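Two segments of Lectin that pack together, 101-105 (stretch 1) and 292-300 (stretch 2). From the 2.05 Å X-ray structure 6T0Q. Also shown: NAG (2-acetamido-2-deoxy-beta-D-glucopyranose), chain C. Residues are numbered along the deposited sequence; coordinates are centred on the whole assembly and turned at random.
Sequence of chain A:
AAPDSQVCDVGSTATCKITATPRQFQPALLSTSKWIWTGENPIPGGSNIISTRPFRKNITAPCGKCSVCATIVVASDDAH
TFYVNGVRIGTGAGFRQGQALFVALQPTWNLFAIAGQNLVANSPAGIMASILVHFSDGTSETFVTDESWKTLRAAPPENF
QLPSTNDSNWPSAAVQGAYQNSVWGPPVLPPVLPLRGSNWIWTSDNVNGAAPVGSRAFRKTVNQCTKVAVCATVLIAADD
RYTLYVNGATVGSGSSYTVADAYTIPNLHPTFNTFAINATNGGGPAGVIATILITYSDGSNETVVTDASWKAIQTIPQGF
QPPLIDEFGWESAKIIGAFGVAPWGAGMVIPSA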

# COMPACT_ATOMS: atom_id res chain seq x y z
N LEU A 101 12.15 -11.89 -21.20
CA LEU A 101 10.81 -11.51 -20.76
C LEU A 101 10.54 -12.17 -19.41
O LEU A 101 11.02 -13.27 -19.14
CB LEU A 101 9.74 -11.94 -21.78
CG LEU A 101 9.86 -11.41 -23.22
CD1 LEU A 101 8.83 -12.10 -24.11
CD2 LEU A 101 9.66 -9.88 -23.28
N PHE A 102 9.76 -11.49 -18.56
CA PHE A 102 9.41 -12.00 -17.23
C PHE A 102 7.90 -11.92 -17.05
O PHE A 102 7.27 -10.96 -17.50
CB PHE A 102 10.09 -11.19 -16.11
CG PHE A 102 11.60 -11.12 -16.24
CD1 PHE A 102 12.19 -10.12 -16.99
CD2 PHE A 102 12.40 -12.05 -15.60
CE1 PHE A 102 13.58 -10.05 -17.12
CE2 PHE A 102 13.79 -11.98 -15.72
CZ PHE A 102 14.38 -10.99 -16.47
N VAL A 103 7.30 -12.92 -16.39
CA VAL A 103 5.84 -12.99 -16.31
C VAL A 103 5.43 -13.81 -15.09
O VAL A 103 6.09 -14.80 -14.74
CB VAL A 103 5.23 -13.55 -17.62
CG1 VAL A 103 5.55 -15.04 -17.77
CG2 VAL A 103 3.72 -13.31 -17.67
N ALA A 104 4.34 -13.39 -14.45
CA ALA A 104 3.66 -14.19 -13.44
C ALA A 104 2.86 -15.32 -14.10
O ALA A 104 2.41 -15.20 -15.24
CB ALA A 104 2.72 -13.33 -12.60
N LEU A 105 2.66 -16.40 -13.36
CA LEU A 105 2.04 -17.60 -13.92
C LEU A 105 0.83 -18.02 -13.10
O LEU A 105 0.70 -17.68 -11.92
CB LEU A 105 3.04 -18.77 -13.97
CG LEU A 105 4.23 -18.55 -14.90
CD1 LEU A 105 5.14 -19.78 -14.86
CD2 LEU A 105 3.75 -18.27 -16.32
N ILE A 292 15.09 -2.93 -11.34
CA ILE A 292 14.18 -3.87 -10.70
C ILE A 292 12.97 -4.04 -11.59
O ILE A 292 12.34 -3.04 -11.98
CB ILE A 292 13.74 -3.38 -9.30
CG1 ILE A 292 14.93 -3.19 -8.37
CG2 ILE A 292 12.70 -4.36 -8.71
CD1 ILE A 292 14.58 -2.37 -7.13
N LEU A 293 12.61 -5.28 -11.90
CA LEU A 293 11.37 -5.57 -12.61
C LEU A 293 10.46 -6.40 -11.72
O LEU A 293 10.88 -7.43 -11.19
CB LEU A 293 11.63 -6.30 -13.93
CG LEU A 293 10.40 -6.36 -14.84
CD1 LEU A 293 10.82 -6.27 -16.29
CD2 LEU A 293 9.62 -7.64 -14.62
N ILE A 294 9.22 -5.95 -11.59
CA ILE A 294 8.21 -6.61 -10.77
C ILE A 294 7.14 -7.16 -11.71
O ILE A 294 6.67 -6.44 -12.60
CB ILE A 294 7.61 -5.64 -9.75
CG1 ILE A 294 8.68 -5.23 -8.73
CG2 ILE A 294 6.42 -6.24 -9.06
CD1 ILE A 294 8.31 -3.98 -7.96
N THR A 295 6.75 -8.42 -11.51
CA THR A 295 5.67 -9.00 -12.30
C THR A 295 4.36 -8.97 -11.51
O THR A 295 4.35 -9.12 -10.29
CB THR A 295 5.99 -10.45 -12.69
OG1 THR A 295 6.27 -11.22 -11.52
CG2 THR A 295 7.22 -10.52 -13.62
N TYR A 296 3.26 -8.79 -12.24
CA TYR A 296 1.93 -8.76 -11.66
C TYR A 296 1.08 -9.92 -12.18
O TYR A 296 1.32 -10.44 -13.27
CB TYR A 296 1.23 -7.43 -11.96
CG TYR A 296 1.89 -6.29 -11.22
CD1 TYR A 296 1.60 -6.07 -9.87
CD2 TYR A 296 2.80 -5.46 -11.84
CE1 TYR A 296 2.20 -5.05 -9.17
CE2 TYR A 296 3.42 -4.41 -11.15
CZ TYR A 296 3.12 -4.22 -9.81
OH TYR A 296 3.71 -3.19 -9.10
N SER A 297 0.08 -10.30 -11.38
CA SER A 297 -0.73 -11.48 -11.69
C SER A 297 -1.56 -11.31 -12.95
O SER A 297 -2.00 -12.32 -13.51
CB SER A 297 -1.66 -11.82 -10.52
OG SER A 297 -2.61 -10.78 -10.35
N ASP A 298 -1.80 -10.08 -13.41
CA ASP A 298 -2.53 -9.88 -14.65
C ASP A 298 -1.63 -9.93 -15.88
O ASP A 298 -2.06 -9.56 -16.97
CB ASP A 298 -3.29 -8.54 -14.62
CG ASP A 298 -2.35 -7.33 -14.52
OD1 ASP A 298 -1.11 -7.52 -14.47
OD2 ASP A 298 -2.86 -6.19 -14.49
N GLY A 299 -0.38 -10.37 -15.72
CA GLY A 299 0.55 -10.43 -16.83
C GLY A 299 1.34 -9.17 -17.09
O GLY A 299 2.29 -9.20 -17.88
N SER A 300 0.98 -8.05 -16.45
CA SER A 300 1.74 -6.82 -16.61
C SER A 300 2.99 -6.85 -15.74
O SER A 300 3.23 -7.78 -14.96
CB SER A 300 0.88 -5.60 -16.24
OG SER A 300 0.58 -5.58 -14.85
C1 NAG C . 6.50 -5.68 -19.47
C2 NAG C . 7.30 -6.50 -20.50
C3 NAG C . 7.35 -5.78 -21.86
C4 NAG C . 5.98 -5.28 -22.31
C5 NAG C . 5.30 -4.51 -21.18
C6 NAG C . 3.87 -4.12 -21.50
C7 NAG C . 9.16 -7.95 -19.73
C8 NAG C . 10.60 -7.97 -19.30
N2 NAG C . 8.65 -6.74 -20.02
O3 NAG C . 7.86 -6.66 -22.86
O4 NAG C . 5.98 -4.59 -23.50
O5 NAG C . 5.24 -5.34 -20.01
O6 NAG C . 3.06 -5.26 -21.75
O7 NAG C . 8.50 -8.96 -19.81
O HOH W 1 5.07 -9.22 -17.40
O HOH W 2 3.36 -10.81 -15.03

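Strand 101-104 crosses strand 292-296 at 39° between their N-to-C directions, and no direct hydrogen bond joins the two stretches; the contact rests on side-chain packing, with two waters between the stretches and a sugar touching both. Leu 101 does not touch stretch 2, but its CA lies 3.6 Å from O7 of the NAG. Phe 102 directs its CA-to-CB bond toward stretch 2, where its CB packs against Leu 293 CD2 and Thr 295 CG2, each at 3.9 Å. The Phe 102 backbone N donates a nearly straight hydrogen bond to NAG O7 (3.1 Å, 167°), and the acetamido methyl C8 of the same sugar sits at the edge of the Phe 102 ring and 3.5 Å from Leu 293 CD1. On the carbonyl side, the O of water 1 lies 2.8 Å from Phe 102 O and 2.8 Å from Gly 299 O, between strand and turn. Val 103 points its CA-to-CB bond away, so its closest approach to Thr 295 is through the backbone: Val 103 N lies 3.7 Å from Thr 295 CG2. Val 103 CG2 still comes within 4.4 Å of Gly 299 O. The CA-to-CB bond of Ala 104 points toward stretch 2, and its CB packs against the start of the type I turn from Tyr 296 to Gly 299, 3.3 Å from Tyr 296 O and 4.0 Å from Ser 297 CA. Ala 104 N lies 3.8 Å from Thr 295 CB and donates to the O of water 2 (2.8 Å), which is also within hydrogen-bonding distance of Tyr 296 O (2.7 Å) and Ser 300 O (3.0 Å). Stretch 2 bonds within itself around the turn: Gly 299 N donates to Tyr 296 O (3.0 Å), and Asp 298 OD1 accepts from Ser 300 N (2.9 Å) and Ser 300 OG (2.6 Å). The CA-to-CB bond of Leu 105 points away.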